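Local coordinates for exoglucanase A (Cellulomonas fimi, PDB 7CBD), which hydrolyses the beta-1,4-glucosidic linkages of cellulose with inversion of anomeric configuration, releasing cellobiose from the non-reducing chain ends, at residues A2-Y10 / I184-D192. Residues are numbered along the deposited sequence; the frame is centred on the assembly and turned at random.
Sequences APVHVDNPY and IPNVYNYID
The ring of Y188 is sandwiched between H5 and P9. On one face H5 forms an offset stack, with ring centroids 4.1 Å apart and planes at 9°. H5 CE1 lies over the rim of the tyrosine ring. On the opposite face P9 makes a CH-pi contact, its CB sitting 3.7 Å from the centroid of the Y188 ring. V6 CG2 packs beside the phenol end.

H5 ND1 donates a hydrogen bond to P185 O at 2.7 Å and almost straight. The acceptor lies in the imidazole plane. CG of H5 stands anti to the backbone N (chi1 -172°), which carries the ring over to Y188 and P185. H5 NE2 is hydrogen-bonded to D227 OD1, so both ring nitrogens are engaged and the ring's rotation is probably fixed. V6 N donates to Y188 OH at 3.0 Å. A leucine in place of Y188 would probably leave V6 N without this acceptor and H5 without its stacking partner.

Y190 OH packs against P9 CD at 3.3 Å and meets the edge of the Y10 ring. It hydrogen-bonds D359, and a water donates to both Y190 OH and D7 O.

The contact lies away from the predicted catalytic residues of this family 6 domain, a distorted beta/alpha barrel. The N-terminal loop lies against the inward-facing Y188 and Y190, at the N-terminal end of strand 187-192, which runs parallel between strands 141-146 and 228-231. Y10 and Y190 touch L293 of strand 291-295. On the opposite side of strand 187-192, N189 and I191 pack on helix 161-182.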
loop_
_atom_site.group_PDB
_atom_site.type_symbol
_atom_site.label_atom_id
_atom_site.label_comp_id
_atom_site.label_asym_id
_atom_site.label_seq_id
_atom_site.Cartn_x
_atom_site.Cartn_y
_atom_site.Cartn_z
ATOM N N ALA A 2 23.192 -7.204 -14.593
ATOM C CA ALA A 2 23.985 -8.309 -15.127
ATOM C C ALA A 2 23.568 -9.700 -14.619
ATOM O O ALA A 2 23.561 -10.650 -15.399
ATOM C CB ALA A 2 25.489 -8.065 -14.930
ATOM N N PRO A 3 23.234 -9.839 -13.330
ATOM C CA PRO A 3 22.552 -11.065 -12.897
ATOM C C PRO A 3 21.258 -11.258 -13.671
ATOM O O PRO A 3 20.626 -10.298 -14.123
ATOM C CB PRO A 3 22.275 -10.811 -11.412
ATOM C CG PRO A 3 23.386 -9.922 -10.988
ATOM C CD PRO A 3 23.680 -9.036 -12.172
ATOM N N VAL A 4 20.863 -12.522 -13.835
ATOM C CA VAL A 4 19.635 -12.799 -14.570
ATOM C C VAL A 4 18.426 -12.276 -13.797
ATOM O O VAL A 4 18.415 -12.208 -12.560
ATOM C CB VAL A 4 19.473 -14.283 -14.952
ATOM C CG1 VAL A 4 20.736 -14.811 -15.625
ATOM C CG2 VAL A 4 19.101 -15.107 -13.740
ATOM N N HIS A 5 17.406 -11.880 -14.544
ATOM C CA HIS A 5 16.181 -11.336 -13.978
ATOM C C HIS A 5 15.308 -12.497 -13.512
ATOM O O HIS A 5 14.973 -13.377 -14.309
ATOM C CB HIS A 5 15.490 -10.537 -15.078
ATOM C CG HIS A 5 14.308 -9.752 -14.615
ATOM N ND1 HIS A 5 14.424 -8.521 -14.004
ATOM C CD2 HIS A 5 12.980 -10.006 -14.704
ATOM C CE1 HIS A 5 13.218 -8.059 -13.723
ATOM N NE2 HIS A 5 12.324 -8.937 -14.142
ATOM N N VAL A 6 14.940 -12.514 -12.232
ATOM C CA VAL A 6 14.291 -13.679 -11.644
ATOM C C VAL A 6 12.775 -13.535 -11.636
ATOM O O VAL A 6 12.215 -12.448 -11.803
ATOM C CB VAL A 6 14.821 -14.030 -10.234
ATOM C CG1 VAL A 6 16.314 -14.331 -10.278
ATOM C CG2 VAL A 6 14.502 -12.918 -9.233
ATOM N N ASP A 7 12.101 -14.667 -11.425
ATOM C CA ASP A 7 10.644 -14.685 -11.365
ATOM C C ASP A 7 10.116 -13.977 -10.120
ATOM O O ASP A 7 9.088 -13.295 -10.172
ATOM C CB ASP A 7 10.158 -16.131 -11.377
ATOM C CG ASP A 7 8.693 -16.235 -11.048
ATOM O OD1 ASP A 7 7.875 -15.774 -11.871
ATOM O OD2 ASP A 7 8.359 -16.729 -9.949
ATOM N N ASN A 8 10.788 -14.147 -8.985
ATOM C CA ASN A 8 10.346 -13.574 -7.717
ATOM C C ASN A 8 11.572 -13.026 -7.004
ATOM O O ASN A 8 12.347 -13.799 -6.415
ATOM C CB ASN A 8 9.644 -14.616 -6.852
ATOM C CG ASN A 8 9.214 -14.046 -5.511
ATOM O OD1 ASN A 8 9.353 -12.846 -5.267
ATOM N ND2 ASN A 8 8.707 -14.897 -4.634
ATOM N N PRO A 9 11.779 -11.703 -7.024
ATOM C CA PRO A 9 12.980 -11.143 -6.390
ATOM C C PRO A 9 13.011 -11.340 -4.884
ATOM O O PRO A 9 14.096 -11.268 -4.288
ATOM C CB PRO A 9 12.920 -9.657 -6.774
ATOM C CG PRO A 9 11.442 -9.389 -6.912
ATOM C CD PRO A 9 10.883 -10.650 -7.531
ATOM N N TYR A 10 11.864 -11.624 -4.256
ATOM C CA TYR A 10 11.801 -11.819 -2.811
ATOM C C TYR A 10 12.225 -13.213 -2.366
ATOM O O TYR A 10 12.552 -13.386 -1.190
ATOM C CB TYR A 10 10.388 -11.540 -2.298
ATOM C CG TYR A 10 9.920 -10.114 -2.499
ATOM C CD1 TYR A 10 10.119 -9.153 -1.518
ATOM C CD2 TYR A 10 9.260 -9.736 -3.662
ATOM C CE1 TYR A 10 9.685 -7.843 -1.695
ATOM C CE2 TYR A 10 8.819 -8.434 -3.853
ATOM C CZ TYR A 10 9.030 -7.496 -2.863
ATOM O OH TYR A 10 8.588 -6.211 -3.069
ATOM N N ILE A 184 16.146 -1.793 -16.765
ATOM C CA ILE A 184 17.171 -1.997 -15.746
ATOM C C ILE A 184 16.983 -3.408 -15.195
ATOM O O ILE A 184 15.935 -3.687 -14.593
ATOM C CB ILE A 184 17.064 -0.936 -14.643
ATOM C CG1 ILE A 184 16.971 0.457 -15.283
ATOM C CG2 ILE A 184 18.237 -1.044 -13.659
ATOM C CD1 ILE A 184 16.731 1.585 -14.314
ATOM N N PRO A 185 17.934 -4.326 -15.394
ATOM C CA PRO A 185 17.636 -5.751 -15.162
ATOM C C PRO A 185 17.367 -6.119 -13.718
ATOM O O PRO A 185 16.734 -7.155 -13.478
ATOM C CB PRO A 185 18.885 -6.469 -15.692
ATOM C CG PRO A 185 19.951 -5.431 -15.641
ATOM C CD PRO A 185 19.273 -4.139 -15.977
ATOM N N ASN A 186 17.845 -5.341 -12.751
ATOM C CA ASN A 186 17.602 -5.635 -11.348
ATOM C C ASN A 186 16.414 -4.872 -10.780
ATOM O O ASN A 186 16.236 -4.847 -9.557
ATOM C CB ASN A 186 18.866 -5.410 -10.505
ATOM C CG ASN A 186 19.445 -4.015 -10.675
ATOM O OD1 ASN A 186 19.314 -3.390 -11.733
ATOM N ND2 ASN A 186 20.099 -3.523 -9.632
ATOM N N VAL A 187 15.603 -4.246 -11.631
ATOM C CA VAL A 187 14.366 -3.597 -11.209
ATOM C C VAL A 187 13.198 -4.498 -11.582
ATOM O O VAL A 187 13.144 -5.032 -12.700
ATOM C CB VAL A 187 14.213 -2.197 -11.830
ATOM C CG1 VAL A 187 12.874 -1.573 -11.430
ATOM C CG2 VAL A 187 15.354 -1.298 -11.393
ATOM N N TYR A 188 12.269 -4.665 -10.635
ATOM C CA TYR A 188 11.103 -5.533 -10.754
ATOM C C TYR A 188 9.880 -4.656 -10.545
ATOM O O TYR A 188 9.738 -4.031 -9.492
ATOM C CB TYR A 188 11.171 -6.639 -9.687
ATOM C CG TYR A 188 12.363 -7.549 -9.929
ATOM C CD1 TYR A 188 12.200 -8.760 -10.588
ATOM C CD2 TYR A 188 13.656 -7.172 -9.556
ATOM C CE1 TYR A 188 13.287 -9.582 -10.863
ATOM C CE2 TYR A 188 14.758 -7.988 -9.824
ATOM C CZ TYR A 188 14.562 -9.193 -10.485
ATOM O OH TYR A 188 15.632 -10.018 -10.777
ATOM N N ASN A 189 9.016 -4.582 -11.554
ATOM C CA ASN A 189 7.907 -3.636 -11.563
ATOM C C ASN A 189 6.638 -4.320 -11.083
ATOM O O ASN A 189 6.168 -5.279 -11.711
ATOM C CB ASN A 189 7.686 -3.098 -12.973
ATOM C CG ASN A 189 8.810 -2.215 -13.431
ATOM O OD1 ASN A 189 9.446 -1.534 -12.633
ATOM N ND2 ASN A 189 9.074 -2.225 -14.728
ATOM N N TYR A 190 6.072 -3.805 -9.991
ATOM C CA TYR A 190 4.816 -4.295 -9.438
ATOM C C TYR A 190 3.768 -3.206 -9.619
ATOM O O TYR A 190 3.828 -2.160 -8.962
ATOM C CB TYR A 190 4.984 -4.675 -7.969
ATOM C CG TYR A 190 5.733 -5.980 -7.788
ATOM C CD1 TYR A 190 5.047 -7.185 -7.691
ATOM C CD2 TYR A 190 7.128 -6.012 -7.727
ATOM C CE1 TYR A 190 5.726 -8.396 -7.536
ATOM C CE2 TYR A 190 7.819 -7.216 -7.577
ATOM C CZ TYR A 190 7.106 -8.399 -7.476
ATOM O OH TYR A 190 7.778 -9.592 -7.318
ATOM N N ILE A 191 2.824 -3.448 -10.523
ATOM C CA ILE A 191 1.768 -2.484 -10.812
ATOM C C ILE A 191 0.744 -2.506 -9.680
ATOM O O ILE A 191 0.311 -3.572 -9.231
ATOM C CB ILE A 191 1.125 -2.803 -12.173
ATOM C CG1 ILE A 191 2.037 -2.338 -13.320
ATOM C CG2 ILE A 191 -0.280 -2.203 -12.282
ATOM C CD1 ILE A 191 1.942 -0.850 -13.626
ATOM N N ASP A 192 0.340 -1.327 -9.219
ATOM C CA ASP A 192 -0.660 -1.252 -8.166
ATOM C C ASP A 192 -2.025 -1.688 -8.694
ATOM O O ASP A 192 -2.437 -1.298 -9.791
ATOM C CB ASP A 192 -0.761 0.181 -7.660
ATOM C CG ASP A 192 -1.735 0.308 -6.533
ATOM O OD1 ASP A 192 -1.294 0.103 -5.390
ATOM O OD2 ASP A 192 -2.936 0.571 -6.791
HETATM O O HOH W 1 8.705 -10.451 -10.010
#